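Local coordinates for manganese-binding protein (PDB 6NSI) that binds iron, preferring the ferrous ion, as well as manganese and nickel, and delivers the metal to the permease of an ABC transporter for import into the cell, at residues 20-25 with 126-131. Numbering follows the deposited sequence.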
ATOM      1  N   GLY A  20      -5.471   2.378 -21.343  1.00 42.41           N
ATOM      2  CA  GLY A  20      -5.375   3.642 -22.049  1.00 48.88           C
ATOM      3  C   GLY A  20      -6.732   4.195 -22.450  1.00 55.93           C
ATOM      4  O   GLY A  20      -7.699   4.165 -21.683  1.00 58.71           O
ATOM      5  N   ASP A  21      -6.824   4.775 -23.631  1.00 67.95           N
ATOM      6  CA  ASP A  21      -8.062   5.455 -24.094  1.00 69.27           C
ATOM      7  C   ASP A  21      -9.256   4.526 -24.341  1.00 59.64           C
ATOM      8  O   ASP A  21     -10.355   5.054 -24.333  1.00 64.25           O
ATOM      9  CB  ASP A  21      -7.818   6.092 -25.464  1.00 70.97           C
ATOM     10  CG  ASP A  21      -7.631   7.591 -25.435  1.00 76.73           C
ATOM     11  OD1 ASP A  21      -7.206   8.097 -24.402  1.00 81.68           O
ATOM     12  OD2 ASP A  21      -7.898   8.232 -26.459  1.00 81.36           O
ATOM     13  N   ARG A  22      -9.079   3.219 -24.510  1.00 56.11           N
ATOM     14  CA  ARG A  22     -10.197   2.400 -24.970  1.00 59.17           C
ATOM     15  C   ARG A  22     -11.291   2.184 -23.922  1.00 62.96           C
ATOM     16  O   ARG A  22     -12.259   1.475 -24.224  1.00 65.81           O
ATOM     17  CB  ARG A  22      -9.667   1.054 -25.473  1.00 64.02           C
ATOM     18  CG  ARG A  22      -8.899   1.154 -26.791  1.00 66.77           C
ATOM     19  CD  ARG A  22      -9.714   0.612 -27.958  1.00 73.51           C
ATOM     20  NE  ARG A  22      -8.913   0.294 -29.144  1.00 78.20           N
ATOM     21  CZ  ARG A  22      -7.977  -0.658 -29.196  1.00 85.84           C
ATOM     22  NH1 ARG A  22      -7.705  -1.396 -28.123  1.00 77.01           N
ATOM     23  NH2 ARG A  22      -7.301  -0.868 -30.319  1.00 80.93           N
ATOM     24  N   VAL A  23     -11.192   2.777 -22.729  1.00 56.20           N
ATOM     25  CA  VAL A  23     -12.214   2.645 -21.696  1.00 52.44           C
ATOM     26  C   VAL A  23     -12.146   3.865 -20.785  1.00 56.14           C
ATOM     27  O   VAL A  23     -11.141   4.584 -20.744  1.00 61.54           O
ATOM     28  CB  VAL A  23     -12.047   1.352 -20.859  1.00 54.11           C
ATOM     29  CG1 VAL A  23     -10.971   1.531 -19.797  1.00 53.57           C
ATOM     30  CG2 VAL A  23     -13.346   0.958 -20.205  1.00 56.44           C
ATOM     31  N   LYS A  24     -13.231   4.103 -20.046  1.00 50.68           N
ATOM     32  CA  LYS A  24     -13.266   5.140 -19.024  1.00 51.78           C
ATOM     33  C   LYS A  24     -13.117   4.506 -17.650  1.00 48.41           C
ATOM     34  O   LYS A  24     -13.946   3.686 -17.241  1.00 48.42           O
ATOM     35  CB  LYS A  24     -14.550   5.963 -19.118  1.00 55.55           C
ATOM     36  CG  LYS A  24     -14.731   6.547 -20.507  1.00 64.35           C
ATOM     37  CD  LYS A  24     -16.146   6.972 -20.815  1.00 65.49           C
ATOM     38  CE  LYS A  24     -16.168   7.779 -22.101  1.00 73.42           C
ATOM     39  NZ  LYS A  24     -16.356   6.918 -23.312  1.00 79.53           N
ATOM     40  N   ASN A  25     -12.060   4.884 -16.947  1.00 43.29           N
ATOM     41  CA  ASN A  25     -11.768   4.344 -15.633  1.00 45.90           C
ATOM     42  C   ASN A  25     -12.294   5.305 -14.589  1.00 40.83           C
ATOM     43  O   ASN A  25     -12.030   6.510 -14.660  1.00 46.16           O
ATOM     44  CB  ASN A  25     -10.264   4.134 -15.453  1.00 41.77           C
ATOM     45  CG  ASN A  25      -9.763   2.913 -16.184  1.00 44.81           C
ATOM     46  OD1 ASN A  25     -10.055   1.789 -15.783  1.00 46.09           O
ATOM     47  ND2 ASN A  25      -9.034   3.125 -17.284  1.00 46.64           N
ATOM     48  N   PRO A 126     -11.913  -9.199 -25.028  1.00 55.35           N
ATOM     49  CA  PRO A 126     -11.020  -9.828 -26.024  1.00 53.20           C
ATOM     50  C   PRO A 126     -10.743  -8.936 -27.222  1.00 52.10           C
ATOM     51  O   PRO A 126      -9.648  -8.996 -27.797  1.00 52.45           O
ATOM     52  CB  PRO A 126     -11.778 -11.099 -26.423  1.00 49.13           C
ATOM     53  CG  PRO A 126     -13.233 -10.783 -26.115  1.00 52.24           C
ATOM     54  CD  PRO A 126     -13.194  -9.915 -24.888  1.00 52.01           C
ATOM     55  N   GLN A 127     -11.700  -8.086 -27.598  1.00 60.10           N
ATOM     56  CA  GLN A 127     -11.489  -7.136 -28.685  1.00 55.34           C
ATOM     57  C   GLN A 127     -10.343  -6.163 -28.407  1.00 59.49           C
ATOM     58  O   GLN A 127      -9.817  -5.552 -29.345  1.00 55.81           O
ATOM     59  CB  GLN A 127     -12.787  -6.370 -28.953  1.00 56.39           C
ATOM     60  CG  GLN A 127     -13.217  -5.432 -27.830  1.00 50.09           C
ATOM     61  CD  GLN A 127     -14.189  -6.075 -26.856  1.00 49.55           C
ATOM     62  OE1 GLN A 127     -14.053  -7.251 -26.504  1.00 44.54           O
ATOM     63  NE2 GLN A 127     -15.174  -5.299 -26.408  1.00 51.10           N
ATOM     64  N   TYR A 128      -9.930  -6.007 -27.155  1.00 56.87           N
ATOM     65  CA  TYR A 128      -8.803  -5.146 -26.831  1.00 55.10           C
ATOM     66  C   TYR A 128      -7.577  -5.919 -26.362  1.00 62.98           C
ATOM     67  O   TYR A 128      -6.595  -5.292 -25.933  1.00 57.91           O
ATOM     68  CB  TYR A 128      -9.213  -4.124 -25.761  1.00 56.02           C
ATOM     69  CG  TYR A 128     -10.392  -3.272 -26.174  1.00 61.08           C
ATOM     70  CD1 TYR A 128     -10.574  -2.905 -27.501  1.00 61.06           C
ATOM     71  CD2 TYR A 128     -11.323  -2.834 -25.244  1.00 57.26           C
ATOM     72  CE1 TYR A 128     -11.650  -2.128 -27.891  1.00 57.56           C
ATOM     73  CE2 TYR A 128     -12.406  -2.051 -25.630  1.00 58.38           C
ATOM     74  CZ  TYR A 128     -12.561  -1.703 -26.958  1.00 61.03           C
ATOM     75  OH  TYR A 128     -13.628  -0.928 -27.358  1.00 64.44           O
ATOM     76  N   GLU A 129      -7.605  -7.258 -26.448  1.00 61.15           N
ATOM     77  CA  GLU A 129      -6.578  -8.142 -25.896  1.00 63.28           C
ATOM     78  C   GLU A 129      -5.171  -7.661 -26.222  1.00 68.41           C
ATOM     79  O   GLU A 129      -4.236  -7.821 -25.427  1.00 66.18           O
ATOM     80  CB  GLU A 129      -6.755  -9.564 -26.433  1.00 59.71           C
ATOM     81  CG  GLU A 129      -5.832 -10.586 -25.800  1.00 61.49           C
ATOM     82  CD  GLU A 129      -4.615 -10.916 -26.644  1.00 72.84           C
ATOM     83  OE1 GLU A 129      -4.076 -12.038 -26.517  1.00 78.86           O
ATOM     84  OE2 GLU A 129      -4.174 -10.057 -27.433  1.00 70.35           O
ATOM     85  N   GLU A 130      -5.020  -7.052 -27.395  1.00 65.79           N
ATOM     86  CA  GLU A 130      -3.718  -6.776 -27.981  1.00 64.97           C
ATOM     87  C   GLU A 130      -3.148  -5.436 -27.533  1.00 58.35           C
ATOM     88  O   GLU A 130      -1.997  -5.375 -27.083  1.00 62.29           O
ATOM     89  CB  GLU A 130      -3.859  -6.860 -29.506  1.00 71.51           C
ATOM     90  CG  GLU A 130      -4.205  -8.287 -29.955  1.00 75.35           C
ATOM     91  CD  GLU A 130      -5.611  -8.411 -30.551  1.00 83.54           C
ATOM     92  OE1 GLU A 130      -5.745  -9.060 -31.614  1.00 83.32           O
ATOM     93  OE2 GLU A 130      -6.573  -7.872 -29.951  1.00 82.85           O
ATOM     94  N   ASP A 131      -3.935  -4.362 -27.620  1.00 64.49           N
ATOM     95  CA  ASP A 131      -3.498  -3.097 -27.039  1.00 64.31           C
ATOM     96  C   ASP A 131      -3.343  -3.220 -25.528  1.00 61.41           C
ATOM     97  O   ASP A 131      -2.361  -2.733 -24.949  1.00 52.57           O
ATOM     98  CB  ASP A 131      -4.483  -1.986 -27.394  1.00 59.08           C
ATOM     99  CG  ASP A 131      -4.050  -1.200 -28.618  1.00 79.40           C
ATOM    100  OD1 ASP A 131      -4.469  -0.030 -28.752  1.00 80.99           O
ATOM    101  OD2 ASP A 131      -3.286  -1.758 -29.443  1.00 78.14           O
TER
HETATM  102  O   HOH W   1      -6.407  -3.946 -29.291  1.00 69.96           O
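Arg-22, in the loop joining helix 9-19 to strand 24-27, reaches across Tyr-128 to Asp-131 at the start of helix 129-154, a compact case of one arginine using its aliphatic stem and its charged head on different partners. Along 126-131, Gln-127 comes first: its CG rests 3.6 Å above the plane of the Tyr-128 ring, backing the face turned from the arginine. Tyr-128, the N-cap residue, offers the other face. Arg-22 CB stands 4.1 Å from the ring centroid, only 9° off the normal, a CH-pi contact, and CD lies 3.4 Å from Tyr-128 CE1. The bend of the arginine at chi2 (-106°) carries CD over the ring face and the guanidinium on toward Asp-131, with guanidinium and ring planes 15° apart and Arg-22 NH1 3.3 Å from Tyr-128 CD1. Further along, Asp-131 places OD1 over one face of the guanidinium, 3.3 Å from Arg-22 NH2; this salt bridge is electrostatic, not a directed hydrogen bond. A water makes the directed link, accepting from Arg-22 NH1 at 3.1 Å and from the backbone N of Asp-131 at 3.0 Å. Remote from the iron site, this surface contact ties the loop entering edge strand 24-27 to the N-terminal end of helix 129-154, probably the long helix linking the two lobes in this solute-binding family, through CH-pi packing, opposite charges and one bridging water, without a direct hydrogen bond.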